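PDB 3L88: fiber protein from Human adenovirus 21, which forms the trimeric adenovirus fiber, whose C-terminal knob, the part in this structure, binds the receptor CD46 to attach the virion to host cells. Local coordinates for residues Leu74-Leu82 / Thr106-Ser114. Sequence-based numbering, arbitrary orientation.
With GOL (glycerol), chain O.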
loop_
_atom_site.group_PDB
_atom_site.type_symbol
_atom_site.label_atom_id
_atom_site.label_comp_id
_atom_site.label_asym_id
_atom_site.label_seq_id
_atom_site.Cartn_x
_atom_site.Cartn_y
_atom_site.Cartn_z
ATOM N N LEU C 74 2.864 -8.528 -19.467
ATOM C CA LEU C 74 2.223 -9.830 -19.400
ATOM C C LEU C 74 0.909 -9.796 -20.169
ATOM O O LEU C 74 0.091 -8.903 -19.970
ATOM C CB LEU C 74 1.968 -10.247 -17.951
ATOM C CG LEU C 74 3.030 -10.015 -16.870
ATOM C CD1 LEU C 74 2.877 -11.055 -15.764
ATOM C CD2 LEU C 74 4.440 -10.042 -17.426
ATOM N N TYR C 75 0.722 -10.764 -21.057
ATOM C CA TYR C 75 -0.516 -10.882 -21.814
ATOM C C TYR C 75 -1.186 -12.215 -21.513
ATOM O O TYR C 75 -0.519 -13.246 -21.401
ATOM C CB TYR C 75 -0.239 -10.761 -23.316
ATOM C CG TYR C 75 0.396 -9.444 -23.718
ATOM C CD1 TYR C 75 -0.355 -8.271 -23.756
ATOM C CD2 TYR C 75 1.742 -9.374 -24.058
ATOM C CE1 TYR C 75 0.216 -7.072 -24.123
ATOM C CE2 TYR C 75 2.325 -8.176 -24.423
ATOM C CZ TYR C 75 1.556 -7.028 -24.454
ATOM O OH TYR C 75 2.122 -5.831 -24.824
ATOM N N PHE C 76 -2.509 -12.189 -21.386
ATOM C CA PHE C 76 -3.272 -13.387 -21.065
ATOM C C PHE C 76 -4.386 -13.609 -22.075
ATOM O O PHE C 76 -5.012 -12.657 -22.540
ATOM C CB PHE C 76 -3.872 -13.283 -19.659
ATOM C CG PHE C 76 -2.866 -12.969 -18.593
ATOM C CD1 PHE C 76 -2.309 -13.984 -17.829
ATOM C CD2 PHE C 76 -2.476 -11.656 -18.350
ATOM C CE1 PHE C 76 -1.389 -13.697 -16.835
ATOM C CE2 PHE C 76 -1.550 -11.363 -17.368
ATOM C CZ PHE C 76 -1.003 -12.386 -16.609
ATOM N N ASP C 77 -4.653 -14.874 -22.383
ATOM C CA ASP C 77 -5.777 -15.219 -23.241
ATOM C C ASP C 77 -7.083 -15.124 -22.468
ATOM O O ASP C 77 -7.103 -14.680 -21.319
ATOM C CB ASP C 77 -5.598 -16.612 -23.843
ATOM C CG ASP C 77 -5.579 -17.707 -22.796
ATOM O OD1 ASP C 77 -6.156 -17.504 -21.706
ATOM O OD2 ASP C 77 -4.998 -18.781 -23.069
ATOM N N SER C 78 -8.171 -15.554 -23.102
ATOM C CA SER C 78 -9.507 -15.362 -22.553
ATOM C C SER C 78 -9.775 -16.255 -21.346
ATOM O O SER C 78 -10.749 -16.055 -20.625
ATOM C CB SER C 78 -10.569 -15.583 -23.631
ATOM O OG SER C 78 -10.538 -16.913 -24.107
ATOM N N SER C 79 -8.897 -17.228 -21.126
ATOM C CA SER C 79 -8.990 -18.098 -19.955
ATOM C C SER C 79 -8.114 -17.603 -18.801
ATOM O O SER C 79 -8.027 -18.248 -17.756
ATOM C CB SER C 79 -8.607 -19.532 -20.324
ATOM O OG SER C 79 -9.657 -20.170 -21.027
ATOM N N GLY C 80 -7.453 -16.468 -18.998
ATOM C CA GLY C 80 -6.571 -15.915 -17.979
ATOM C C GLY C 80 -5.208 -16.583 -17.924
ATOM O O GLY C 80 -4.466 -16.418 -16.956
ATOM N N ASN C 81 -4.870 -17.325 -18.973
ATOM C CA ASN C 81 -3.581 -18.000 -19.050
ATOM C C ASN C 81 -2.525 -17.174 -19.777
ATOM O O ASN C 81 -2.819 -16.500 -20.763
ATOM C CB ASN C 81 -3.740 -19.373 -19.706
ATOM C CG ASN C 81 -4.572 -20.326 -18.861
ATOM O OD1 ASN C 81 -4.355 -20.460 -17.658
ATOM N ND2 ASN C 81 -5.539 -20.979 -19.488
ATOM N N LEU C 82 -1.292 -17.230 -19.285
ATOM C CA LEU C 82 -0.208 -16.421 -19.835
ATOM C C LEU C 82 0.084 -16.763 -21.290
ATOM O O LEU C 82 0.196 -17.928 -21.655
ATOM C CB LEU C 82 1.061 -16.582 -18.996
ATOM C CG LEU C 82 2.254 -15.707 -19.395
ATOM C CD1 LEU C 82 1.981 -14.232 -19.118
ATOM C CD2 LEU C 82 3.519 -16.173 -18.686
ATOM N N THR C 106 -10.934 -24.729 -14.094
ATOM C CA THR C 106 -9.745 -24.516 -14.912
ATOM C C THR C 106 -9.638 -23.065 -15.379
ATOM O O THR C 106 -9.283 -22.795 -16.528
ATOM C CB THR C 106 -9.726 -25.453 -16.137
ATOM O OG1 THR C 106 -10.927 -25.276 -16.899
ATOM C CG2 THR C 106 -9.617 -26.908 -15.698
ATOM N N SER C 107 -9.928 -22.136 -14.472
ATOM C CA SER C 107 -9.958 -20.719 -14.808
ATOM C C SER C 107 -9.024 -19.892 -13.923
ATOM O O SER C 107 -9.080 -19.976 -12.692
ATOM C CB SER C 107 -11.387 -20.183 -14.706
ATOM O OG SER C 107 -11.474 -18.869 -15.228
ATOM N N SER C 108 -8.145 -19.123 -14.559
ATOM C CA SER C 108 -7.452 -18.025 -13.894
ATOM C C SER C 108 -8.107 -16.704 -14.274
ATOM O O SER C 108 -7.617 -15.630 -13.923
ATOM C CB SER C 108 -5.976 -18.002 -14.285
ATOM O OG SER C 108 -5.355 -19.240 -13.991
ATOM N N LYS C 109 -9.222 -16.796 -14.993
ATOM C CA LYS C 109 -9.949 -15.617 -15.448
ATOM C C LYS C 109 -10.305 -14.685 -14.294
ATOM O O LYS C 109 -10.287 -13.460 -14.440
ATOM C CB LYS C 109 -11.219 -16.036 -16.196
ATOM C CG LYS C 109 -11.967 -14.881 -16.849
ATOM C CD LYS C 109 -13.283 -15.348 -17.453
ATOM C CE LYS C 109 -14.127 -14.171 -17.931
ATOM N NZ LYS C 109 -15.536 -14.573 -18.211
ATOM N N ALA C 110 -10.623 -15.271 -13.146
ATOM C CA ALA C 110 -11.116 -14.505 -12.007
ATOM C C ALA C 110 -10.025 -13.668 -11.331
ATOM O O ALA C 110 -10.315 -12.846 -10.465
ATOM C CB ALA C 110 -11.794 -15.424 -11.008
ATOM N N PHE C 111 -8.780 -13.863 -11.754
ATOM C CA PHE C 111 -7.643 -13.117 -11.214
ATOM C C PHE C 111 -7.301 -11.900 -12.075
ATOM O O PHE C 111 -6.493 -11.057 -11.680
ATOM C CB PHE C 111 -6.412 -14.024 -11.111
ATOM C CG PHE C 111 -6.507 -15.064 -10.032
ATOM C CD1 PHE C 111 -6.989 -16.331 -10.315
ATOM C CD2 PHE C 111 -6.099 -14.783 -8.737
ATOM C CE1 PHE C 111 -7.080 -17.295 -9.326
ATOM C CE2 PHE C 111 -6.179 -15.743 -7.743
ATOM C CZ PHE C 111 -6.672 -17.001 -8.039
ATOM N N MET C 112 -7.907 -11.825 -13.257
ATOM C CA MET C 112 -7.540 -10.824 -14.252
ATOM C C MET C 112 -8.106 -9.439 -13.942
ATOM O O MET C 112 -9.164 -9.314 -13.331
ATOM C CB MET C 112 -8.006 -11.274 -15.634
ATOM C CG MET C 112 -7.410 -12.592 -16.088
ATOM S SD MET C 112 -5.678 -12.438 -16.569
ATOM C CE MET C 112 -4.854 -13.073 -15.110
ATOM N N PRO C 113 -7.420 -8.387 -14.403
ATOM C CA PRO C 113 -7.941 -7.026 -14.270
ATOM C C PRO C 113 -9.212 -6.837 -15.094
ATOM O O PRO C 113 -9.242 -7.179 -16.270
ATOM C CB PRO C 113 -6.809 -6.156 -14.828
ATOM C CG PRO C 113 -6.018 -7.067 -15.705
ATOM C CD PRO C 113 -6.122 -8.430 -15.096
ATOM N N SER C 114 -10.251 -6.298 -14.468
ATOM C CA SER C 114 -11.550 -6.145 -15.112
ATOM C C SER C 114 -11.476 -5.315 -16.384
ATOM O O SER C 114 -10.923 -4.216 -16.398
ATOM C CB SER C 114 -12.563 -5.526 -14.148
ATOM O OG SER C 114 -13.693 -5.030 -14.850
HETATM C C1 GOL O . -2.385 -18.956 -15.996
HETATM O O1 GOL O . -2.647 -17.883 -15.113
HETATM C C2 GOL O . -0.900 -18.995 -16.354
HETATM O O2 GOL O . -0.446 -17.684 -16.593
HETATM C C3 GOL O . -0.676 -19.845 -17.601
HETATM O O3 GOL O . -1.153 -21.155 -17.389
#
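Gly80, in the turn that ends strand 67-76, comes within 4.2 Å of Lys109 between CA atoms, and one weak backbone hydrogen bond joins the two segments, from Ser108 N to Ser79 O (3.3 Å). The Met112 side chain, bent at its second and third torsions (chi2 -74°, chi3 101°), passes Gly80 CA with its CG and folds over one face of the Phe76 ring. Its CE sits nearly above the ring centre, 3.9 Å from the centroid, while SD lies toward the CB end of the ring, 3.5 Å from Phe76 CG. Asp77 OD1 helps hold the turn: Ser79 N (2.8 Å) and Asn81 N (3.0 Å) reach it from opposite faces of the carboxylate plane. Across the contact, Ser107 OG accepts from Lys109 N at the start of the 3-10 segment 109-111. A glycerol, probably from the crystallisation liquor, bridges the segments, giving a hydrogen bond from O1 to Gly80 O (3.0 Å) and taking a weak one from Ser108 OG. Tyr165 also touches Met112. An Asx turn within a type I beta turn faces an ST turn, and a Met-aromatic contact joins the strand end to the long loop before strand 130-138 in the knob's beta-sandwich.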